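Local coordinates for proton-dependent oligopeptide transporter family protein (PDB 6EI3) that probably carries short peptides across the membrane in symport with protons, as a member of the POT family within the major facilitator superfamily, at residues P5-N10 and D142-I147; L290-I295 and E419-Q424; A324-S329 and M394-Q399. All blocks are in the same frame, centred on the assembly; numbering follows the deposited sequence.

Overall arrangement
Following the chain from its N terminus, contact 1 forms first: residues 5-10 of helix 4-22 meet residues 142-147 of helix 137-165, closing a mostly helical loop of 131 residues. It is complete before the other two begin. Contact 2 then opens at residues 290-295 in helix 281-306 and closes at residues 419-424, at the end of helix 400-424. Within that span lies contact 3, where the loop following helix 312-317 touches the loop between helices 363-389 and 400-424. Contacts 2 and 3 fall on opposite sides of the chain's centre, their own centres about 39 Å apart, and no two of the three contacts touch.

Contact 1 of 3, residues P5-N10 and D142-I147; sequences PFIIGN and DAFYWI
Two membrane-type helices of the transporter, 4-22 and 137-165, meet here through three isoleucines and one phenylalanine, with no hydrogen bond between the segments. The nearest approach is made by methyl groups: CG2 of Ile8 lies 3.8 Å from CD1 of Ile147, and the two side chains cross at about a right angle. Ile147 directs its CB at the opposing helix and reaches further with an extended branch, since its CD1 stands trans to CA (chi2 154°). Alongside this pair, the Phe144 ring presents its rim. Ile7 is modelled in two conformers; in one of them its CG2 lies in the ring plane, 4.0 Å from Phe144 CZ, an edge contact that holds for that conformer. Ile8 CG1 also sits near that plane, at a looser 4.5 Å from Phe144 CE1.

This is side-by-side packing of two helices within the helical bundle of the major facilitator fold. The segment axes run 11.1 Å apart and their directions differ by 25°, a nearly parallel pairing, and the closest backbone approach is 7.6 Å between CA of Ile8 and CA of Phe144. Such a wide separation leaves the side chains to bridge the interval, consistent with the modest 174 Å² buried. Beyond the pair, Ile7, with the same reserve about its conformer, packs on Phe124 and Met125 of helix 121-127 and on Phe186 of helix 168-188.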
loop_
_atom_site.group_PDB
_atom_site.type_symbol
_atom_site.label_atom_id
_atom_site.label_comp_id
_atom_site.label_asym_id
_atom_site.label_seq_id
_atom_site.Cartn_x
_atom_site.Cartn_y
_atom_site.Cartn_z
ATOM N N PRO A 5 10.969 23.413 7.321
ATOM C CA PRO A 5 11.000 23.573 5.839
ATOM C C PRO A 5 11.853 22.530 5.103
ATOM O O PRO A 5 11.515 22.123 3.998
ATOM C CB PRO A 5 11.552 24.993 5.651
ATOM C CG PRO A 5 11.185 25.717 6.915
ATOM C CD PRO A 5 11.354 24.678 7.993
ATOM N N PHE A 6 12.947 22.075 5.729
ATOM C CA PHE A 6 13.836 21.051 5.153
ATOM C C PHE A 6 13.108 19.717 5.032
ATOM O O PHE A 6 13.325 19.004 4.064
ATOM C CB PHE A 6 15.118 20.900 5.985
ATOM C CG PHE A 6 15.953 22.163 6.033
ATOM C CD1 PHE A 6 16.856 22.456 5.017
ATOM C CD2 PHE A 6 15.831 23.057 7.088
ATOM C CE1 PHE A 6 17.618 23.632 5.054
ATOM C CE2 PHE A 6 16.590 24.228 7.126
ATOM C CZ PHE A 6 17.482 24.506 6.109
ATOM N N ILE A 7 12.210 19.418 6.007
ATOM C CA ILE A 7 11.374 18.207 6.048
ATOM C C ILE A 7 10.294 18.308 4.970
ATOM O O ILE A 7 10.031 17.333 4.269
ATOM C CB ILE A 7 10.748 18.037 7.476
ATOM C CG1 ILE A 7 11.841 17.893 8.587
ATOM C CG2 ILE A 7 9.700 16.901 7.542
ATOM C CD1 ILE A 7 12.755 16.708 8.526
ATOM N N ILE A 8 9.662 19.511 4.839
ATOM C CA ILE A 8 8.596 19.750 3.839
ATOM C C ILE A 8 9.204 19.595 2.421
ATOM O O ILE A 8 8.628 18.890 1.594
ATOM C CB ILE A 8 7.892 21.136 4.064
ATOM C CG1 ILE A 8 6.947 21.083 5.294
ATOM C CG2 ILE A 8 7.122 21.604 2.806
ATOM C CD1 ILE A 8 6.489 22.501 5.846
ATOM N N GLY A 9 10.367 20.217 2.191
ATOM C CA GLY A 9 11.097 20.147 0.925
ATOM C C GLY A 9 11.422 18.715 0.526
ATOM O O GLY A 9 11.148 18.294 -0.593
ATOM N N ASN A 10 11.985 17.949 1.463
ATOM C CA ASN A 10 12.328 16.549 1.251
ATOM C C ASN A 10 11.064 15.744 0.929
ATOM O O ASN A 10 11.081 14.967 -0.029
ATOM C CB ASN A 10 13.038 15.992 2.490
ATOM C CG ASN A 10 13.201 14.494 2.448
ATOM O OD1 ASN A 10 14.094 13.943 1.786
ATOM N ND2 ASN A 10 12.267 13.808 3.055
ATOM N N ASP A 142 -1.432 18.252 7.654
ATOM C CA ASP A 142 -2.352 18.877 6.692
ATOM C C ASP A 142 -1.594 19.303 5.417
ATOM O O ASP A 142 -2.071 19.033 4.321
ATOM C CB ASP A 142 -3.091 20.075 7.317
ATOM C CG ASP A 142 -4.150 19.708 8.344
ATOM O OD1 ASP A 142 -4.470 18.503 8.470
ATOM O OD2 ASP A 142 -4.655 20.625 9.027
ATOM N N ALA A 143 -0.391 19.899 5.561
ATOM C CA ALA A 143 0.456 20.273 4.412
ATOM C C ALA A 143 0.901 19.010 3.633
ATOM O O ALA A 143 0.844 19.023 2.404
ATOM C CB ALA A 143 1.666 21.065 4.877
ATOM N N PHE A 144 1.266 17.904 4.341
ATOM C CA PHE A 144 1.651 16.624 3.715
ATOM C C PHE A 144 0.511 16.104 2.823
ATOM O O PHE A 144 0.764 15.684 1.693
ATOM C CB PHE A 144 2.056 15.572 4.774
ATOM C CG PHE A 144 3.473 15.627 5.328
ATOM C CD1 PHE A 144 4.229 16.795 5.253
ATOM C CD2 PHE A 144 4.052 14.508 5.914
ATOM C CE1 PHE A 144 5.540 16.839 5.745
ATOM C CE2 PHE A 144 5.357 14.555 6.416
ATOM C CZ PHE A 144 6.089 15.727 6.336
ATOM N N TYR A 145 -0.753 16.228 3.284
ATOM C CA TYR A 145 -1.921 15.827 2.489
ATOM C C TYR A 145 -1.959 16.561 1.149
ATOM O O TYR A 145 -2.103 15.914 0.101
ATOM C CB TYR A 145 -3.221 16.065 3.279
ATOM C CG TYR A 145 -4.483 15.997 2.452
ATOM C CD1 TYR A 145 -5.066 14.773 2.132
ATOM C CD2 TYR A 145 -5.142 17.158 2.057
ATOM C CE1 TYR A 145 -6.235 14.706 1.378
ATOM C CE2 TYR A 145 -6.309 17.103 1.301
ATOM C CZ TYR A 145 -6.856 15.872 0.970
ATOM O OH TYR A 145 -8.018 15.807 0.243
ATOM N N TRP A 146 -1.806 17.902 1.176
ATOM C CA TRP A 146 -1.826 18.711 -0.045
ATOM C C TRP A 146 -0.604 18.439 -0.928
ATOM O O TRP A 146 -0.737 18.384 -2.150
ATOM C CB TRP A 146 -1.986 20.209 0.262
ATOM C CG TRP A 146 -3.294 20.542 0.931
ATOM C CD1 TRP A 146 -3.481 20.899 2.239
ATOM C CD2 TRP A 146 -4.598 20.533 0.326
ATOM N NE1 TRP A 146 -4.825 21.076 2.494
ATOM C CE2 TRP A 146 -5.532 20.868 1.336
ATOM C CE3 TRP A 146 -5.070 20.268 -0.975
ATOM C CZ2 TRP A 146 -6.903 20.975 1.082
ATOM C CZ3 TRP A 146 -6.431 20.358 -1.223
ATOM C CH2 TRP A 146 -7.331 20.716 -0.204
ATOM N N ILE A 147 0.564 18.230 -0.298
ATOM C CA ILE A 147 1.832 17.942 -0.978
ATOM C C ILE A 147 1.779 16.590 -1.714
ATOM O O ILE A 147 2.216 16.491 -2.857
ATOM C CB ILE A 147 3.021 18.040 0.012
ATOM C CG1 ILE A 147 3.340 19.516 0.353
ATOM C CG2 ILE A 147 4.247 17.321 -0.537
ATOM C CD1 ILE A 147 4.038 19.733 1.742
#

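Contact 2 of 3, residues L290-I295 and E419-Q424; sequences LRVLVI and EFAYSQ. With 78M ((2S)-2,3-dihydroxypropyl(7Z)-pentadec-7-enoate), chain O.
With CG1 of Val292 anti to its backbone N (chi1 156°), both valine methyls face Ala421: CG1 lies 3.8 Å from Ala421 CB, while CG2 is 4.1 Å from that same CB. The Phe420 ring is likewise swung anti to its own N, which sends it toward Ile295. The two side chains come from opposite directions, and Ile295 CD1 arrives at the ring's edge, 3.6 Å from Phe420 CE2. One ring face is covered by the Gln424 CG methylene, offset toward the rim.

Polar groups at this helix end are held partly within the segment and partly by the chain after helix 471-495. Ser423 OG donates to Phe420 O at 2.7 Å and receives the Gln424 side-chain NE2 at 3.1 Å along a nearly straight N-H line (170°), in the amide plane; Gln424 OE1 bonds to Tyr497 OH and Val500 N. On the far side of helix 281-306, Val294 CG2 touches the bound monoacylglycerol at its ester oxygen O2 (3.4 Å).

The segment axes, 10.3 Å apart and 166° between directions, make this antiparallel helix packing within a major facilitator-type bundle, with the lipid lying along its outer flank.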
loop_
_atom_site.group_PDB
_atom_site.type_symbol
_atom_site.label_atom_id
_atom_site.label_comp_id
_atom_site.label_asym_id
_atom_site.label_seq_id
_atom_site.Cartn_x
_atom_site.Cartn_y
_atom_site.Cartn_z
ATOM N N LEU A 290 -5.141 -7.655 17.455
ATOM C CA LEU A 290 -5.452 -8.861 16.681
ATOM C C LEU A 290 -6.798 -8.771 15.963
ATOM O O LEU A 290 -6.926 -9.262 14.843
ATOM C CB LEU A 290 -5.340 -10.137 17.507
ATOM C CG LEU A 290 -3.940 -10.487 18.007
ATOM C CD1 LEU A 290 -4.003 -11.613 19.026
ATOM C CD2 LEU A 290 -2.965 -10.813 16.830
ATOM N N ARG A 291 -7.783 -8.110 16.583
ATOM C CA ARG A 291 -9.079 -7.859 15.951
ATOM C C ARG A 291 -8.889 -6.928 14.754
ATOM O O ARG A 291 -9.514 -7.137 13.720
ATOM C CB ARG A 291 -10.064 -7.253 16.953
ATOM C CG ARG A 291 -10.555 -8.253 17.975
ATOM C CD ARG A 291 -11.757 -7.684 18.687
ATOM N NE ARG A 291 -12.045 -8.387 19.934
ATOM C CZ ARG A 291 -11.687 -7.950 21.135
ATOM N NH1 ARG A 291 -11.012 -6.811 21.262
ATOM N NH2 ARG A 291 -12.007 -8.641 22.220
ATOM N N VAL A 292 -7.973 -5.942 14.878
ATOM C CA VAL A 292 -7.596 -4.985 13.823
ATOM C C VAL A 292 -6.947 -5.719 12.656
ATOM O O VAL A 292 -7.249 -5.420 11.496
ATOM C CB VAL A 292 -6.701 -3.838 14.380
ATOM C CG1 VAL A 292 -5.843 -3.191 13.286
ATOM C CG2 VAL A 292 -7.543 -2.795 15.092
ATOM N N LEU A 293 -6.063 -6.683 12.961
ATOM C CA LEU A 293 -5.376 -7.502 11.968
ATOM C C LEU A 293 -6.394 -8.242 11.084
ATOM O O LEU A 293 -6.175 -8.333 9.873
ATOM C CB LEU A 293 -4.364 -8.473 12.638
ATOM C CG LEU A 293 -3.580 -9.453 11.719
ATOM C CD1 LEU A 293 -2.659 -8.723 10.739
ATOM C CD2 LEU A 293 -2.770 -10.452 12.542
ATOM N N VAL A 294 -7.526 -8.713 11.674
ATOM C CA VAL A 294 -8.596 -9.370 10.914
ATOM C C VAL A 294 -9.278 -8.356 9.973
ATOM O O VAL A 294 -9.434 -8.649 8.786
ATOM C CB VAL A 294 -9.603 -10.149 11.796
ATOM C CG1 VAL A 294 -10.719 -10.760 10.947
ATOM C CG2 VAL A 294 -8.885 -11.245 12.576
ATOM N N ILE A 295 -9.653 -7.169 10.501
ATOM C CA ILE A 295 -10.248 -6.079 9.715
ATOM C C ILE A 295 -9.304 -5.723 8.536
ATOM O O ILE A 295 -9.763 -5.648 7.391
ATOM C CB ILE A 295 -10.582 -4.874 10.646
ATOM C CG1 ILE A 295 -11.846 -5.179 11.468
ATOM C CG2 ILE A 295 -10.759 -3.568 9.877
ATOM C CD1 ILE A 295 -11.799 -4.739 12.912
ATOM N N GLU A 419 -7.475 5.460 10.673
ATOM C CA GLU A 419 -8.093 6.247 11.740
ATOM C C GLU A 419 -8.912 5.307 12.664
ATOM O O GLU A 419 -8.870 5.438 13.895
ATOM C CB GLU A 419 -9.004 7.319 11.123
ATOM C CG GLU A 419 -9.389 8.427 12.089
ATOM C CD GLU A 419 -10.173 9.590 11.500
ATOM O OE1 GLU A 419 -10.072 9.829 10.273
ATOM O OE2 GLU A 419 -10.877 10.279 12.276
ATOM N N PHE A 420 -9.632 4.343 12.064
ATOM C CA PHE A 420 -10.413 3.374 12.830
ATOM C C PHE A 420 -9.472 2.529 13.691
ATOM O O PHE A 420 -9.721 2.349 14.875
ATOM C CB PHE A 420 -11.245 2.471 11.891
ATOM C CG PHE A 420 -11.729 1.202 12.554
ATOM C CD1 PHE A 420 -12.861 1.206 13.355
ATOM C CD2 PHE A 420 -11.021 0.015 12.417
ATOM C CE1 PHE A 420 -13.302 0.036 13.977
ATOM C CE2 PHE A 420 -11.454 -1.150 13.059
ATOM C CZ PHE A 420 -12.588 -1.125 13.841
ATOM N N ALA A 421 -8.401 1.994 13.097
ATOM C CA ALA A 421 -7.487 1.136 13.848
ATOM C C ALA A 421 -6.815 1.883 15.010
ATOM O O ALA A 421 -6.728 1.335 16.107
ATOM C CB ALA A 421 -6.461 0.538 12.923
ATOM N N TYR A 422 -6.444 3.164 14.793
ATOM C CA TYR A 422 -5.832 4.001 15.827
ATOM C C TYR A 422 -6.774 4.197 17.020
ATOM O O TYR A 422 -6.331 4.075 18.154
ATOM C CB TYR A 422 -5.403 5.361 15.254
ATOM C CG TYR A 422 -4.119 5.342 14.445
ATOM C CD1 TYR A 422 -3.089 4.452 14.750
ATOM C CD2 TYR A 422 -3.896 6.274 13.437
ATOM C CE1 TYR A 422 -1.888 4.464 14.042
ATOM C CE2 TYR A 422 -2.706 6.280 12.707
ATOM C CZ TYR A 422 -1.698 5.383 13.025
ATOM O OH TYR A 422 -0.515 5.399 12.326
ATOM N N SER A 423 -8.070 4.458 16.754
ATOM C CA SER A 423 -9.109 4.657 17.764
ATOM C C SER A 423 -9.348 3.421 18.638
ATOM O O SER A 423 -9.815 3.572 19.754
ATOM C CB SER A 423 -10.415 5.070 17.090
ATOM O OG SER A 423 -11.086 3.947 16.538
ATOM N N GLN A 424 -9.063 2.210 18.126
ATOM C CA GLN A 424 -9.312 0.916 18.805
ATOM C C GLN A 424 -8.088 0.319 19.485
ATOM O O GLN A 424 -8.222 -0.442 20.420
ATOM C CB GLN A 424 -9.878 -0.127 17.798
ATOM C CG GLN A 424 -11.102 0.342 17.007
ATOM C CD GLN A 424 -12.284 0.553 17.921
ATOM O OE1 GLN A 424 -12.782 -0.379 18.555
ATOM N NE2 GLN A 424 -12.712 1.792 18.057
HETATM O O21 78M O . -12.303 -11.577 16.042
HETATM C C20 78M O . -10.938 -11.757 16.384
HETATM C C18 78M O . -10.310 -12.861 15.565
HETATM O O19 78M O . -11.018 -14.086 15.765
HETATM C C17 78M O . -8.850 -13.058 15.888
HETATM O O2 78M O . -8.289 -13.777 14.765
HETATM C C1 78M O . -6.956 -13.819 14.645
HETATM O O1 78M O . -6.189 -13.439 15.493
HETATM C C2 78M O . -6.547 -14.386 13.317
HETATM C C3 78M O . -5.767 -13.399 12.458
HETATM C C4 78M O . -6.149 -13.460 10.986
HETATM C C5 78M O . -5.041 -13.926 10.055
HETATM C C6 78M O . -4.009 -12.851 9.692
HETATM C C7 78M O . -4.201 -12.324 8.307
HETATM C C8 78M O . -3.412 -12.528 7.265
HETATM C C9 78M O . -3.625 -11.994 5.878
HETATM C C10 78M O . -4.479 -12.950 5.039
HETATM C C11 78M O . -5.603 -12.283 4.265
HETATM C C12 78M O . -6.817 -13.183 4.072
HETATM C C13 78M O . -8.039 -12.519 3.452
HETATM C C15 78M O . -9.321 -12.008 1.351
HETATM C C14 78M O . -7.988 -12.373 1.942
#

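Contact 3 of 3, residues A324-S329 and M394-Q399; sequences AWFTAS and MHIAWQ. With 78M ((2S)-2,3-dihydroxypropyl(7Z)-pentadec-7-enoate), chain K; 78M ((2S)-2,3-dihydroxypropyl(7Z)-pentadec-7-enoate), chain M; 78M ((2S)-2,3-dihydroxypropyl(7Z)-pentadec-7-enoate), chain E.
Ile396 reaches into the facing loop with both branches, and its torsions explain how. CG1 stands anti to the backbone N (chi1 -163°) and the chain continues extended, carrying CD1 to 3.7 Å from the CA of Ala328 and 4.1 Å from its CB. The same rotation places CG2 between the backbone N and the carbonyl carbon, from where it lies 4.0 Å from CE2 of Phe326, approaching the ring obliquely. Phe326 has its own CG anti to N, which turns the ring toward Ile396 and lays one face on the acyl chain of a bound monoacylglycerol: lipid carbon C5 sits over the ring centre, 3.7 Å from CD1 of Phe326. That same C5 is also close to Ile396 CG2, so the lipid fills the angle between the two side chains.

His395 is held by a side-chain-to-backbone bond in its own segment. Its ND1 accepts the N-H of Ala397 at 3.0 Å, nearly straight at 167° and close to the ring plane, which fixes the rotation of the imidazole. One face of that ring meets hydroxyl oxygen O21 of the same lipid. Further along, the indole of Trp398 is sandwiched between a second lipid at C17 and Met394 CE, each offset toward the rim.

A water 2.9 Å from Ala328 O and 2.7 Å from Gln399 OE1 links the two loops, while Gln399 NE2 bonds to Trp313 O and Gln316 OE1. No strands are present: the two loops are flanked by helix 137-165 at Thr327, helix 25-30 at Ala328 and helix 363-389 at Met394; helix 400-424 follows at once and helix 334-357 begins a few residues after Ser329.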
loop_
_atom_site.group_PDB
_atom_site.type_symbol
_atom_site.label_atom_id
_atom_site.label_comp_id
_atom_site.label_asym_id
_atom_site.label_seq_id
_atom_site.Cartn_x
_atom_site.Cartn_y
_atom_site.Cartn_z
ATOM N N ALA A 324 -3.626 12.996 -30.008
ATOM C CA ALA A 324 -2.185 12.751 -30.208
ATOM C C ALA A 324 -1.313 13.232 -29.051
ATOM O O ALA A 324 -0.353 12.556 -28.708
ATOM C CB ALA A 324 -1.714 13.378 -31.516
ATOM N N TRP A 325 -1.690 14.350 -28.411
ATOM C CA TRP A 325 -0.963 14.935 -27.296
ATOM C C TRP A 325 -1.123 14.177 -25.968
ATOM O O TRP A 325 -0.283 14.340 -25.088
ATOM C CB TRP A 325 -1.330 16.415 -27.121
ATOM C CG TRP A 325 -2.772 16.689 -26.801
ATOM C CD1 TRP A 325 -3.751 17.032 -27.682
ATOM C CD2 TRP A 325 -3.365 16.753 -25.495
ATOM N NE1 TRP A 325 -4.924 17.283 -27.010
ATOM C CE2 TRP A 325 -4.723 17.087 -25.669
ATOM C CE3 TRP A 325 -2.889 16.522 -24.195
ATOM C CZ2 TRP A 325 -5.610 17.200 -24.593
ATOM C CZ3 TRP A 325 -3.763 16.655 -23.127
ATOM C CH2 TRP A 325 -5.112 16.966 -23.332
ATOM N N PHE A 326 -2.198 13.393 -25.806
ATOM C CA PHE A 326 -2.496 12.672 -24.553
ATOM C C PHE A 326 -1.841 11.298 -24.496
ATOM O O PHE A 326 -1.557 10.697 -25.531
ATOM C CB PHE A 326 -4.024 12.545 -24.371
ATOM C CG PHE A 326 -4.497 12.298 -22.957
ATOM C CD1 PHE A 326 -4.618 13.349 -22.054
ATOM C CD2 PHE A 326 -4.858 11.021 -22.540
ATOM C CE1 PHE A 326 -5.058 13.120 -20.746
ATOM C CE2 PHE A 326 -5.286 10.791 -21.232
ATOM C CZ PHE A 326 -5.405 11.846 -20.351
ATOM N N THR A 327 -1.609 10.787 -23.284
ATOM C CA THR A 327 -1.042 9.449 -23.135
ATOM C C THR A 327 -1.774 8.758 -21.986
ATOM O O THR A 327 -2.151 9.423 -21.027
ATOM C CB THR A 327 0.497 9.482 -23.088
ATOM O OG1 THR A 327 0.996 8.155 -23.075
ATOM C CG2 THR A 327 1.051 10.299 -21.934
ATOM N N ALA A 328 -2.036 7.443 -22.118
ATOM C CA ALA A 328 -2.820 6.648 -21.159
ATOM C C ALA A 328 -2.484 6.866 -19.661
ATOM O O ALA A 328 -3.399 6.965 -18.828
ATOM C CB ALA A 328 -2.723 5.159 -21.506
ATOM N N SER A 329 -1.179 6.911 -19.333
ATOM C CA SER A 329 -0.676 7.078 -17.956
ATOM C C SER A 329 -1.173 8.347 -17.272
ATOM O O SER A 329 -1.333 8.347 -16.053
ATOM C CB SER A 329 0.845 7.006 -17.933
ATOM O OG SER A 329 1.288 5.659 -17.975
ATOM N N MET A 394 -13.648 3.121 -27.985
ATOM C CA MET A 394 -13.924 3.720 -26.677
ATOM C C MET A 394 -12.929 4.818 -26.365
ATOM O O MET A 394 -11.731 4.564 -26.373
ATOM C CB MET A 394 -13.961 2.656 -25.571
ATOM C CG MET A 394 -15.109 1.652 -25.738
ATOM S SD MET A 394 -16.755 2.377 -25.522
ATOM C CE MET A 394 -16.909 2.293 -23.746
ATOM N N HIS A 395 -13.421 6.044 -26.119
ATOM C CA HIS A 395 -12.551 7.173 -25.794
ATOM C C HIS A 395 -12.040 6.948 -24.379
ATOM O O HIS A 395 -12.780 6.442 -23.528
ATOM C CB HIS A 395 -13.322 8.502 -25.893
ATOM C CG HIS A 395 -12.445 9.719 -25.889
ATOM N ND1 HIS A 395 -11.923 10.230 -24.710
ATOM C CD2 HIS A 395 -12.033 10.495 -26.922
ATOM C CE1 HIS A 395 -11.193 11.280 -25.062
ATOM N NE2 HIS A 395 -11.240 11.487 -26.381
ATOM N N ILE A 396 -10.778 7.305 -24.124
ATOM C CA ILE A 396 -10.159 7.126 -22.799
ATOM C C ILE A 396 -10.930 7.868 -21.667
ATOM O O ILE A 396 -10.844 7.447 -20.523
ATOM C CB ILE A 396 -8.652 7.476 -22.826
ATOM C CG1 ILE A 396 -7.935 6.892 -21.571
ATOM C CG2 ILE A 396 -8.413 9.002 -23.022
ATOM C CD1 ILE A 396 -6.448 6.737 -21.710
ATOM N N ALA A 397 -11.707 8.931 -21.995
ATOM C CA ALA A 397 -12.522 9.667 -21.012
ATOM C C ALA A 397 -13.511 8.737 -20.303
ATOM O O ALA A 397 -13.947 9.050 -19.201
ATOM C CB ALA A 397 -13.267 10.822 -21.687
ATOM N N TRP A 398 -13.834 7.572 -20.900
ATOM C CA TRP A 398 -14.691 6.567 -20.241
ATOM C C TRP A 398 -14.063 6.073 -18.933
ATOM O O TRP A 398 -14.799 5.666 -18.034
ATOM C CB TRP A 398 -14.952 5.366 -21.157
ATOM C CG TRP A 398 -16.169 5.514 -22.014
ATOM C CD1 TRP A 398 -16.203 5.733 -23.357
ATOM C CD2 TRP A 398 -17.532 5.495 -21.572
ATOM N NE1 TRP A 398 -17.506 5.787 -23.793
ATOM C CE2 TRP A 398 -18.345 5.660 -22.716
ATOM C CE3 TRP A 398 -18.151 5.384 -20.312
ATOM C CZ2 TRP A 398 -19.746 5.700 -22.645
ATOM C CZ3 TRP A 398 -19.538 5.390 -20.247
ATOM C CH2 TRP A 398 -20.319 5.547 -21.405
ATOM N N GLN A 399 -12.710 6.129 -18.803
ATOM C CA GLN A 399 -12.044 5.708 -17.539
ATOM C C GLN A 399 -12.336 6.646 -16.340
ATOM O O GLN A 399 -12.058 6.253 -15.207
ATOM C CB GLN A 399 -10.529 5.524 -17.693
ATOM C CG GLN A 399 -10.100 4.406 -18.632
ATOM C CD GLN A 399 -8.640 4.064 -18.461
ATOM O OE1 GLN A 399 -7.774 4.942 -18.276
ATOM N NE2 GLN A 399 -8.325 2.777 -18.597
HETATM O O21 78M K . -15.005 12.663 -25.475
HETATM C C20 78M K . -14.693 14.028 -25.706
HETATM C C18 78M K . -13.566 14.481 -24.808
HETATM O O19 78M K . -13.933 14.316 -23.433
HETATM C C17 78M K . -13.143 15.909 -25.073
HETATM O O2 78M K . -11.883 16.019 -24.369
HETATM C C1 78M K . -10.777 16.327 -25.061
HETATM O O1 78M K . -10.776 16.734 -26.194
HETATM C C2 78M K . -9.543 16.056 -24.255
HETATM C C3 78M K . -9.197 14.577 -24.250
HETATM C C4 78M K . -8.141 14.216 -23.223
HETATM C C5 78M K . -8.254 12.785 -22.711
HETATM C C6 78M K . -9.424 12.534 -21.749
HETATM C C7 78M K . -9.208 13.229 -20.446
HETATM C C8 78M K . -9.804 12.986 -19.301
HETATM C C9 78M K . -9.533 13.710 -18.020
HETATM C C10 78M K . -8.322 13.126 -17.279
HETATM C C11 78M K . -6.977 13.799 -17.552
HETATM C C12 78M K . -6.702 15.062 -16.746
HETATM C C13 78M K . -6.583 14.843 -15.244
HETATM C C15 78M K . -6.450 15.873 -12.956
HETATM C C14 78M K . -6.566 16.126 -14.436
HETATM O O21 78M M . -1.451 22.743 -28.845
HETATM C C20 78M M . -0.513 21.770 -28.410
HETATM C C18 78M M . -1.140 20.396 -28.354
HETATM O O19 78M M . -1.746 20.096 -29.615
HETATM C C17 78M M . -2.157 20.260 -27.245
HETATM O O2 78M M . -1.371 19.972 -26.062
HETATM C C1 78M M . -1.967 20.058 -24.864
HETATM O O1 78M M . -3.097 20.441 -24.695
HETATM C C2 78M M . -1.050 19.572 -23.776
HETATM C C3 78M M . -1.287 20.183 -22.399
HETATM C C4 78M M . -0.924 19.220 -21.282
HETATM C C5 78M M . -0.460 19.879 -19.998
HETATM C C6 78M M . -0.350 18.919 -18.807
HETATM C C7 78M M . 0.303 19.527 -17.585
HETATM C C8 78M M . -0.229 20.365 -16.693
HETATM C C9 78M M . -1.622 20.943 -16.681
HETATM C C10 78M M . -2.247 21.037 -15.288
HETATM C C11 78M M . -3.759 20.855 -15.289
HETATM C C12 78M M . -4.394 20.796 -13.904
HETATM C C13 78M M . -5.664 19.949 -13.807
HETATM C C15 78M M . -8.110 19.622 -14.408
HETATM C C14 78M M . -6.905 20.540 -14.470
HETATM O O21 78M E . -16.734 10.578 -26.739
HETATM C C20 78M E . -17.251 9.591 -25.854
HETATM C C18 78M E . -17.496 10.158 -24.475
HETATM O O19 78M E . -16.304 10.780 -23.990
HETATM C C17 78M E . -17.931 9.100 -23.490
HETATM O O2 78M E . -18.360 9.728 -22.257
HETATM C C1 78M E . -17.514 9.737 -21.219
HETATM O O1 78M E . -16.331 9.566 -21.319
HETATM C C2 78M E . -18.234 9.969 -19.921
HETATM C C3 78M E . -17.716 9.084 -18.790
HETATM C C4 78M E . -18.612 9.043 -17.560
HETATM C C5 78M E . -18.386 10.158 -16.545
HETATM C C6 78M E . -18.979 9.863 -15.168
HETATM C C7 78M E . -18.949 11.036 -14.242
HETATM C C8 78M E . -18.421 11.067 -13.033
HETATM C C9 78M E . -18.404 12.245 -12.097
HETATM C C10 78M E . -17.162 13.145 -12.220
HETATM C C11 78M E . -17.195 14.164 -13.363
HETATM C C12 78M E . -17.885 15.486 -13.045
HETATM C C13 78M E . -17.669 16.562 -14.101
HETATM C C15 78M E . -17.892 19.001 -14.759
HETATM C C14 78M E . -18.226 17.931 -13.737
HETATM O O HOH W 1 -5.057 4.776 -18.047
#